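Local coordinates for protein OxyR (Porphyromonas gingivalis, PDB 3HO7) that probably acts as a redox-sensitive, DNA-binding transcriptional activator of the LysR family, represented here by its regulatory domain, at residues R12-L18 against I61-A67; K34-A38 against Q205-L209; L79-E83 against M218-Q222; M149-E153 against Q173-V177. One frame throughout, in Å; residues are numbered along the deposited sequence.

In the fold
The regulatory domain has the two-lobed build of LysR-type effector domains, its lobes joined by antiparallel strands 75-89 and 184-194. Contact 1 lies in the first lobe's sheet; contact 2, centred about 14 Å away, packs the end of helix 22-36 and the middle of helix 200-211 over that sheet, where Met63 touches Leu206. Their segments alternate along the chain. Contact 3, opening after contact 1 closes, brings the C-terminal tail to strand 75-89, its Leu80 meeting Ile207, so the late chain returns to the first lobe and lobe connection. Contact 4, nested within contacts 2 and 3 in sequence, lies in the other lobe, about 33 Å from contact 2 between centres; both touch the second subunit.

Contact 1: residues R12-L18 against I61-A67; sequences RLNIAVL and IDMAIIA
Ile15 (tt) lays its CD1 3.4 Å from CD1 of Ile65 (mt), across two parallel neighbours in the Rossmann-like sheet of the first lobe of this periplasmic-binding-protein-type fold. The axes of strands 12-17 and 63-66 approach to 4.6 Å, their N-to-C directions 17° apart, in the register Ile15-Met63, Ala16-Ala64, Val17-Ile65. Ala16 is hydrogen-bonded both ways: its N to Met63 O (3.0 Å), its O from Ile65 N (2.9 Å). Ile15, Val17, Met63 and Ile65 occupy one face; Ala16 and Ala64 point to the other, where Ala16 CB meets Ile61 CD1 at 3.4 Å and helix 49-58 packs. Strand 40-46 bonds the far edge of 12-17, so the chain crosses over 12-17 through helix 49-58 to reach 63-66, a beta-alpha-beta crossover. At the strand start Asp62 (chi1 m) closes a ring: Asp62 N donates to Asn14 O (2.6 Å), and Asn14 N to Asp62 OD2 (3.2 Å). One water accepts from Asn14 ND2 at 3.2 Å and donates to Asp62 OD1 at 3.0 Å.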
# COMPACT_ATOMS: atom_id res chain seq x y z
N ARG A 12 27.25 4.09 -2.53
CA ARG A 12 25.84 3.83 -2.74
C ARG A 12 25.30 2.82 -1.73
O ARG A 12 26.01 1.92 -1.29
CB ARG A 12 25.58 3.33 -4.16
CG ARG A 12 24.17 2.86 -4.41
CD ARG A 12 23.95 2.47 -5.86
NE ARG A 12 22.68 1.78 -6.05
CZ ARG A 12 22.13 1.55 -7.24
NH1 ARG A 12 22.73 1.96 -8.34
NH2 ARG A 12 20.97 0.91 -7.32
N LEU A 13 24.02 2.97 -1.37
CA LEU A 13 23.37 2.07 -0.43
C LEU A 13 22.03 1.59 -0.96
O LEU A 13 21.15 2.39 -1.28
CB LEU A 13 23.19 2.75 0.93
CG LEU A 13 22.60 1.88 2.04
CD1 LEU A 13 23.55 0.75 2.39
CD2 LEU A 13 22.28 2.71 3.28
N ASN A 14 21.86 0.27 -1.03
CA ASN A 14 20.60 -0.32 -1.48
C ASN A 14 19.88 -0.97 -0.31
O ASN A 14 20.31 -2.01 0.19
CB ASN A 14 20.86 -1.35 -2.57
CG ASN A 14 21.68 -0.80 -3.72
OD1 ASN A 14 21.42 0.31 -4.20
ND2 ASN A 14 22.67 -1.56 -4.17
N ILE A 15 18.79 -0.35 0.14
CA ILE A 15 18.07 -0.85 1.30
C ILE A 15 16.60 -1.14 1.01
O ILE A 15 15.90 -0.33 0.41
CB ILE A 15 18.16 0.14 2.48
CG1 ILE A 15 17.38 -0.40 3.68
CG2 ILE A 15 17.64 1.51 2.07
CD1 ILE A 15 17.38 0.52 4.87
N ALA A 16 16.15 -2.31 1.45
CA ALA A 16 14.77 -2.71 1.28
C ALA A 16 13.98 -2.38 2.54
O ALA A 16 14.54 -2.26 3.63
CB ALA A 16 14.67 -4.19 0.96
N VAL A 17 12.67 -2.23 2.38
CA VAL A 17 11.80 -1.93 3.51
C VAL A 17 10.46 -2.60 3.30
O VAL A 17 9.94 -2.64 2.19
CB VAL A 17 11.60 -0.41 3.67
CG1 VAL A 17 10.78 -0.11 4.92
CG2 VAL A 17 12.94 0.30 3.71
N LEU A 18 9.89 -3.12 4.38
CA LEU A 18 8.58 -3.74 4.32
C LEU A 18 7.50 -2.72 3.98
O LEU A 18 7.59 -1.55 4.35
CB LEU A 18 8.24 -4.43 5.64
CG LEU A 18 8.85 -5.82 5.82
CD1 LEU A 18 10.34 -5.79 5.55
CD2 LEU A 18 8.54 -6.37 7.21
N ILE A 61 20.68 -6.24 -2.40
CA ILE A 61 20.51 -5.14 -1.47
C ILE A 61 21.50 -5.26 -0.31
O ILE A 61 21.89 -6.37 0.06
CB ILE A 61 19.07 -5.07 -0.92
CG1 ILE A 61 18.78 -6.25 0.01
CG2 ILE A 61 18.07 -5.02 -2.07
CD1 ILE A 61 17.39 -6.22 0.61
N ASP A 62 21.89 -4.13 0.26
CA ASP A 62 22.88 -4.10 1.33
C ASP A 62 22.26 -4.35 2.70
O ASP A 62 22.86 -5.02 3.54
CB ASP A 62 23.62 -2.76 1.33
CG ASP A 62 24.45 -2.56 0.07
OD1 ASP A 62 25.01 -3.55 -0.44
OD2 ASP A 62 24.55 -1.40 -0.39
N MET A 63 21.08 -3.79 2.92
CA MET A 63 20.40 -3.91 4.20
C MET A 63 18.90 -4.07 3.98
O MET A 63 18.38 -3.73 2.92
CB MET A 63 20.66 -2.68 5.06
CG MET A 63 22.12 -2.27 5.16
SD MET A 63 22.37 -0.73 6.06
CE MET A 63 24.16 -0.59 5.95
N ALA A 64 18.21 -4.58 4.99
CA ALA A 64 16.76 -4.72 4.92
C ALA A 64 16.10 -4.39 6.25
O ALA A 64 16.52 -4.89 7.30
CB ALA A 64 16.38 -6.12 4.46
N ILE A 65 15.07 -3.56 6.19
CA ILE A 65 14.27 -3.23 7.36
C ILE A 65 13.07 -4.18 7.39
O ILE A 65 12.23 -4.15 6.49
CB ILE A 65 13.78 -1.78 7.31
CG1 ILE A 65 14.96 -0.83 7.07
CG2 ILE A 65 13.05 -1.42 8.59
CD1 ILE A 65 14.56 0.61 6.82
N ILE A 66 13.01 -5.02 8.41
CA ILE A 66 11.99 -6.05 8.49
C ILE A 66 11.26 -6.02 9.83
O ILE A 66 11.66 -5.31 10.75
CB ILE A 66 12.61 -7.45 8.28
CG1 ILE A 66 13.67 -7.72 9.35
CG2 ILE A 66 13.21 -7.55 6.88
CD1 ILE A 66 14.35 -9.07 9.21
N ALA A 67 10.18 -6.79 9.92
CA ALA A 67 9.36 -6.83 11.13
C ALA A 67 9.47 -8.18 11.83
O ALA A 67 8.48 -8.73 12.32
CB ALA A 67 7.90 -6.53 10.79
O HOH W 1 23.19 -4.38 -2.72

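Contact 2: residues K34-A38 against Q205-L209; sequences KKELA and QLIGL
Leucines close the gap between the C-terminal end of helix 22-36 and the middle of helix 200-211, two helices packed over the sheet of the first alpha/beta lobe of the periplasmic-binding-protein-type fold, with CA atoms no nearer than 8.1 Å (Glu36 to Leu209) and 8.9 Å (Leu37 to Leu206). Residues 34-36 are helical; Leu37, at phi/psi -107/20, is the first to leave helical geometry, while 205-209 is regular helix, with Leu209 N bonded to Gln205 O at 2.9 Å. Leu37 takes the mt rotamer, and although its CA-to-CB bond points sideways, its extended chain reaches across: CG lies 3.7 Å from CD1 of Leu209, also mt, and CD2 lies 4.2 Å from CD2 of Leu206, whose chi1 of -96° falls between wells. Gln205 is fully stretched (tt, chi3 near 0°), so that its NE2 stands 3.1 Å from Glu36 O, a weak hydrogen bond bent to 122°, and 3.4 Å from CD2 of Leu37. Glu36, with an off-rotamer chi1 of -108°, lays its aliphatic part against Leu209, CG of Glu36 to CD2 of Leu209 being 3.6 Å. Gln137 of the second subunit packs against Lys34 and Leu37. Trp33 and Ile32 of helix 22-36 extend the packing along Leu206 and Leu209, and Leu206 and Ile207 rest on Leu191 of strand 184-194.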
# COMPACT_ATOMS: atom_id res chain seq x y z
N LYS A 34 19.28 12.82 4.79
CA LYS A 34 19.77 13.95 4.03
C LYS A 34 20.94 14.63 4.75
O LYS A 34 21.98 14.88 4.15
CB LYS A 34 18.65 14.97 3.80
CG LYS A 34 19.05 16.12 2.90
CD LYS A 34 19.42 15.62 1.51
CE LYS A 34 18.25 14.91 0.86
NZ LYS A 34 18.56 14.48 -0.53
N LYS A 35 20.75 14.91 6.03
CA LYS A 35 21.75 15.64 6.80
C LYS A 35 22.91 14.77 7.31
O LYS A 35 24.05 15.23 7.35
CB LYS A 35 21.09 16.40 7.97
CG LYS A 35 20.21 15.54 8.86
CD LYS A 35 19.64 16.34 10.02
CE LYS A 35 18.72 17.46 9.53
NZ LYS A 35 19.47 18.54 8.83
N GLU A 36 22.61 13.53 7.68
CA GLU A 36 23.65 12.64 8.22
C GLU A 36 24.34 11.79 7.16
O GLU A 36 25.51 11.42 7.31
CB GLU A 36 23.08 11.74 9.32
CG GLU A 36 23.56 12.09 10.72
CD GLU A 36 22.80 13.25 11.34
OE1 GLU A 36 21.57 13.13 11.50
OE2 GLU A 36 23.44 14.27 11.67
N LEU A 37 23.62 11.46 6.09
CA LEU A 37 24.15 10.56 5.07
C LEU A 37 24.53 11.28 3.78
O LEU A 37 24.64 10.66 2.72
CB LEU A 37 23.14 9.44 4.77
CG LEU A 37 22.85 8.48 5.93
CD1 LEU A 37 21.82 7.44 5.52
CD2 LEU A 37 24.12 7.82 6.42
N ALA A 38 24.74 12.59 3.88
CA ALA A 38 25.14 13.38 2.72
C ALA A 38 26.40 12.80 2.09
O ALA A 38 27.37 12.48 2.78
CB ALA A 38 25.37 14.83 3.13
N GLN A 205 26.08 3.32 11.80
CA GLN A 205 25.47 4.63 11.59
C GLN A 205 23.99 4.48 11.25
O GLN A 205 23.14 5.16 11.82
CB GLN A 205 26.20 5.40 10.49
CG GLN A 205 25.76 6.85 10.35
CD GLN A 205 26.49 7.59 9.24
OE1 GLN A 205 27.39 7.04 8.60
NE2 GLN A 205 26.09 8.83 9.00
N LEU A 206 23.68 3.58 10.32
CA LEU A 206 22.30 3.33 9.93
C LEU A 206 21.44 2.96 11.13
O LEU A 206 20.38 3.55 11.35
CB LEU A 206 22.22 2.24 8.85
CG LEU A 206 22.14 2.71 7.40
CD1 LEU A 206 20.77 3.29 7.08
CD2 LEU A 206 23.24 3.72 7.09
N ILE A 207 21.90 1.99 11.91
CA ILE A 207 21.15 1.57 13.09
C ILE A 207 20.82 2.77 13.97
O ILE A 207 19.68 2.95 14.40
CB ILE A 207 21.92 0.51 13.91
CG1 ILE A 207 22.09 -0.77 13.08
CG2 ILE A 207 21.19 0.22 15.22
CD1 ILE A 207 22.85 -1.86 13.81
N GLY A 208 21.83 3.60 14.24
CA GLY A 208 21.63 4.79 15.05
C GLY A 208 20.60 5.74 14.46
O GLY A 208 19.72 6.23 15.17
N LEU A 209 20.71 5.99 13.16
CA LEU A 209 19.82 6.94 12.50
C LEU A 209 18.37 6.47 12.50
O LEU A 209 17.45 7.25 12.75
CB LEU A 209 20.28 7.22 11.06
CG LEU A 209 21.48 8.15 10.93
CD1 LEU A 209 21.97 8.21 9.49
CD2 LEU A 209 21.13 9.55 11.44

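Contact 3: residues L79-E83 against M218-Q222; sequences LLYYE and MHKLQ
A classic beta bulge distorts the strand here: Leu80 and Tyr81 both face Val189 of strand 184-194, and Leu80 has psi of -52°, far from an extended value, before the chain resumes beta geometry at Tyr81 (-170/159). Next to this bulge, the C-terminal tail approaches segment 79-83, Tyr81 and His219 having their CA atoms 4.6 Å apart. Residues 218-219 end a 3-10 segment, and from Lys220 the tail is extended. A single backbone hydrogen bond joins the segments, Tyr82 N to Met218 O (3.0 Å, 168°). Met218 (chi1 m, chi2 t, chi3 p) points toward the strand, its CB 4.1 Å from Tyr81 CB and its CE 4.1 Å from Glu83 CA. Tyr82 (chi1 m) lies along the tail: CD1 is 3.6 Å from Leu221 N, and CE1 4.3 Å from Leu221 CB. The His219 ring (chi1 m) turns back, CD2 3.7 Å from Leu80 O, while its NE2 bonds to Arg211 O at the end of helix 200-211. Glu83 bonds instead to Leu164 N and forms a salt bridge with Arg187. Strand 75-89, paired antiparallel with 184-194, is one of the two long strands that cross between lobes, so the tail packs on one strand of the two-stranded hinge connection characteristic of LysR-type effector-binding domains.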
# COMPACT_ATOMS: atom_id res chain seq x y z
N LEU A 79 17.98 -5.09 16.61
CA LEU A 79 16.75 -4.42 17.01
C LEU A 79 16.81 -2.93 16.72
O LEU A 79 17.80 -2.26 17.01
CB LEU A 79 16.47 -4.67 18.49
CG LEU A 79 15.21 -4.02 19.07
CD1 LEU A 79 13.97 -4.55 18.35
CD2 LEU A 79 15.11 -4.27 20.56
N LEU A 80 15.74 -2.41 16.13
CA LEU A 80 15.60 -0.98 15.92
C LEU A 80 14.57 -0.43 16.91
O LEU A 80 14.85 0.52 17.64
CB LEU A 80 15.19 -0.67 14.48
CG LEU A 80 16.19 -1.13 13.42
CD1 LEU A 80 15.72 -0.72 12.03
CD2 LEU A 80 17.57 -0.57 13.72
N TYR A 81 13.40 -1.05 16.94
CA TYR A 81 12.34 -0.65 17.86
C TYR A 81 11.20 -1.66 17.87
O TYR A 81 11.03 -2.43 16.92
CB TYR A 81 11.81 0.74 17.50
CG TYR A 81 11.24 0.85 16.11
CD1 TYR A 81 9.87 0.74 15.89
CD2 TYR A 81 12.06 1.06 15.01
CE1 TYR A 81 9.34 0.84 14.61
CE2 TYR A 81 11.54 1.16 13.74
CZ TYR A 81 10.18 1.05 13.54
OH TYR A 81 9.68 1.15 12.26
N TYR A 82 10.42 -1.65 18.95
CA TYR A 82 9.20 -2.44 19.03
C TYR A 82 8.03 -1.56 18.60
O TYR A 82 8.12 -0.34 18.65
CB TYR A 82 8.98 -2.96 20.44
CG TYR A 82 10.02 -3.96 20.90
CD1 TYR A 82 11.09 -3.56 21.69
CD2 TYR A 82 9.93 -5.30 20.53
CE1 TYR A 82 12.04 -4.47 22.10
CE2 TYR A 82 10.89 -6.21 20.94
CZ TYR A 82 11.94 -5.79 21.72
OH TYR A 82 12.89 -6.69 22.14
N GLU A 83 6.94 -2.19 18.19
CA GLU A 83 5.80 -1.43 17.72
C GLU A 83 4.52 -2.21 17.98
O GLU A 83 4.38 -3.35 17.56
CB GLU A 83 5.93 -1.14 16.22
CG GLU A 83 4.80 -0.30 15.66
CD GLU A 83 5.06 0.14 14.24
OE1 GLU A 83 5.74 -0.60 13.50
OE2 GLU A 83 4.59 1.23 13.85
N MET A 218 10.08 3.51 22.49
CA MET A 218 9.88 2.36 21.62
C MET A 218 11.13 1.48 21.52
O MET A 218 11.05 0.34 21.06
CB MET A 218 9.45 2.80 20.21
CG MET A 218 8.22 3.69 20.18
SD MET A 218 7.63 4.00 18.50
CE MET A 218 6.56 2.58 18.24
N HIS A 219 12.27 2.01 21.94
CA HIS A 219 13.52 1.26 21.85
C HIS A 219 13.51 0.04 22.76
O HIS A 219 14.27 -0.91 22.55
CB HIS A 219 14.73 2.14 22.16
CG HIS A 219 14.94 3.25 21.18
ND1 HIS A 219 15.67 4.38 21.48
CD2 HIS A 219 14.52 3.40 19.90
CE1 HIS A 219 15.69 5.18 20.42
NE2 HIS A 219 15.00 4.61 19.46
N LYS A 220 12.65 0.05 23.77
CA LYS A 220 12.57 -1.04 24.73
C LYS A 220 11.13 -1.48 24.97
O LYS A 220 10.21 -0.67 24.92
CB LYS A 220 13.22 -0.65 26.06
CG LYS A 220 14.71 -0.37 25.97
CD LYS A 220 15.28 -0.03 27.34
CE LYS A 220 16.77 0.25 27.27
NZ LYS A 220 17.33 0.66 28.59
N LEU A 221 10.95 -2.78 25.23
CA LEU A 221 9.63 -3.32 25.53
C LEU A 221 9.11 -2.71 26.82
O LEU A 221 9.72 -2.84 27.88
CB LEU A 221 9.70 -4.84 25.65
CG LEU A 221 8.37 -5.57 25.85
CD1 LEU A 221 7.48 -5.38 24.62
CD2 LEU A 221 8.60 -7.05 26.12
N GLN A 222 7.96 -2.03 26.73
CA GLN A 222 7.38 -1.37 27.88
C GLN A 222 6.45 -2.31 28.64
O GLN A 222 5.71 -3.09 28.03
CB GLN A 222 6.62 -0.12 27.45
CG GLN A 222 7.49 0.93 26.78
CD GLN A 222 8.55 1.48 27.70
OE1 GLN A 222 8.40 1.44 28.92
NE2 GLN A 222 9.62 2.01 27.13

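Contact 4: residues M149-E153 against Q173-V177; sequences MRLVE and QKELV
This is a small, mixed polar and apolar contact between helix 145-153 and the chain around the short helix 171-174, in the second alpha/beta lobe of the periplasmic-binding-protein-type fold. The nearest CA atoms are those of Glu153 and Gln173, 7.2 Å apart. Lys174 to Val177 form a type I beta turn (Val177 N to Lys174 O, 3.0 Å), which places Leu176 facing the longer helix. Leu176 (mt) sets CD1 4.1 Å from CG1 of Val152 (t) and 3.8 Å from CG of Glu153. Both segments lie over strand 75-89, whose Tyr88 touches Val152 and Gln173, while Arg150 packs on Gln168 of the second subunit. Beside the apolar pair, Glu153 (chi1 m, chi2 t) bends its carboxylate back along its own helix to Arg150 (mm): Arg150 NE bonds OE1 of Glu153 at 3.0 Å, and NH1 reaches OE2 at 2.9 Å in a salt bridge. Gln173 OE1 bonds to Ser170 N, and Tyr88 OH shares the Glu153 OE2 that NE2 of Gln173 (chi1 m, chi2 t) approaches to 2.8 Å in the one hydrogen bond between the segments.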
# COMPACT_ATOMS: atom_id res chain seq x y z
N MET A 149 -7.50 -0.44 5.81
CA MET A 149 -7.92 0.73 6.57
C MET A 149 -9.07 1.45 5.87
O MET A 149 -10.00 1.91 6.52
CB MET A 149 -6.74 1.68 6.80
CG MET A 149 -5.63 1.05 7.59
SD MET A 149 -4.25 2.18 7.86
CE MET A 149 -5.04 3.47 8.80
N ARG A 150 -9.00 1.51 4.55
CA ARG A 150 -10.07 2.15 3.78
C ARG A 150 -11.37 1.40 4.01
O ARG A 150 -12.44 2.00 4.09
CB ARG A 150 -9.71 2.20 2.30
CG ARG A 150 -8.47 3.02 1.97
CD ARG A 150 -8.63 4.48 2.37
NE ARG A 150 -8.19 4.70 3.74
CZ ARG A 150 -6.92 4.85 4.10
NH1 ARG A 150 -6.61 5.05 5.38
NH2 ARG A 150 -5.96 4.79 3.19
N LEU A 151 -11.28 0.07 4.12
CA LEU A 151 -12.48 -0.74 4.34
C LEU A 151 -13.08 -0.44 5.70
O LEU A 151 -14.28 -0.19 5.83
CB LEU A 151 -12.15 -2.23 4.22
CG LEU A 151 -11.92 -2.76 2.81
CD1 LEU A 151 -11.32 -4.16 2.84
CD2 LEU A 151 -13.23 -2.75 2.03
N VAL A 152 -12.24 -0.45 6.73
CA VAL A 152 -12.69 -0.18 8.09
C VAL A 152 -13.32 1.20 8.20
O VAL A 152 -14.38 1.35 8.81
CB VAL A 152 -11.53 -0.31 9.10
CG1 VAL A 152 -12.00 0.08 10.49
CG2 VAL A 152 -10.98 -1.73 9.09
N GLU A 153 -12.68 2.20 7.61
CA GLU A 153 -13.19 3.56 7.66
C GLU A 153 -14.55 3.71 6.98
O GLU A 153 -15.29 4.65 7.24
CB GLU A 153 -12.17 4.53 7.06
CG GLU A 153 -10.84 4.54 7.81
CD GLU A 153 -9.72 5.16 7.01
OE1 GLU A 153 -9.99 5.65 5.89
OE2 GLU A 153 -8.57 5.15 7.50
N GLN A 173 -10.11 9.29 11.97
CA GLN A 173 -9.46 7.98 11.92
C GLN A 173 -9.07 7.50 13.31
O GLN A 173 -9.22 6.33 13.63
CB GLN A 173 -8.21 8.03 11.05
CG GLN A 173 -8.47 8.20 9.56
CD GLN A 173 -7.18 8.32 8.78
OE1 GLN A 173 -6.30 9.12 9.12
NE2 GLN A 173 -7.04 7.51 7.74
N LYS A 174 -8.56 8.42 14.13
CA LYS A 174 -8.09 8.05 15.46
C LYS A 174 -9.22 7.46 16.30
O LYS A 174 -8.98 6.60 17.15
CB LYS A 174 -7.46 9.26 16.17
CG LYS A 174 -6.05 9.58 15.69
CD LYS A 174 -5.45 10.74 16.48
CE LYS A 174 -4.03 11.05 16.03
NZ LYS A 174 -3.45 12.23 16.74
N GLU A 175 -10.44 7.90 16.05
CA GLU A 175 -11.62 7.40 16.77
C GLU A 175 -11.81 5.90 16.59
O GLU A 175 -12.43 5.24 17.43
CB GLU A 175 -12.88 8.14 16.30
CG GLU A 175 -12.95 9.59 16.75
CD GLU A 175 -14.10 10.33 16.11
OE1 GLU A 175 -14.53 9.93 15.01
OE2 GLU A 175 -14.58 11.32 16.71
N LEU A 176 -11.30 5.36 15.49
CA LEU A 176 -11.48 3.94 15.18
C LEU A 176 -10.47 3.09 15.92
O LEU A 176 -10.60 1.87 15.98
CB LEU A 176 -11.38 3.69 13.68
CG LEU A 176 -12.20 4.61 12.77
CD1 LEU A 176 -12.11 4.14 11.32
CD2 LEU A 176 -13.65 4.68 13.23
N VAL A 177 -9.45 3.73 16.49
CA VAL A 177 -8.37 3.00 17.13
C VAL A 177 -8.77 2.45 18.50
O VAL A 177 -9.28 3.17 19.35
CB VAL A 177 -7.11 3.88 17.29
CG1 VAL A 177 -6.05 3.14 18.07
CG2 VAL A 177 -6.59 4.29 15.92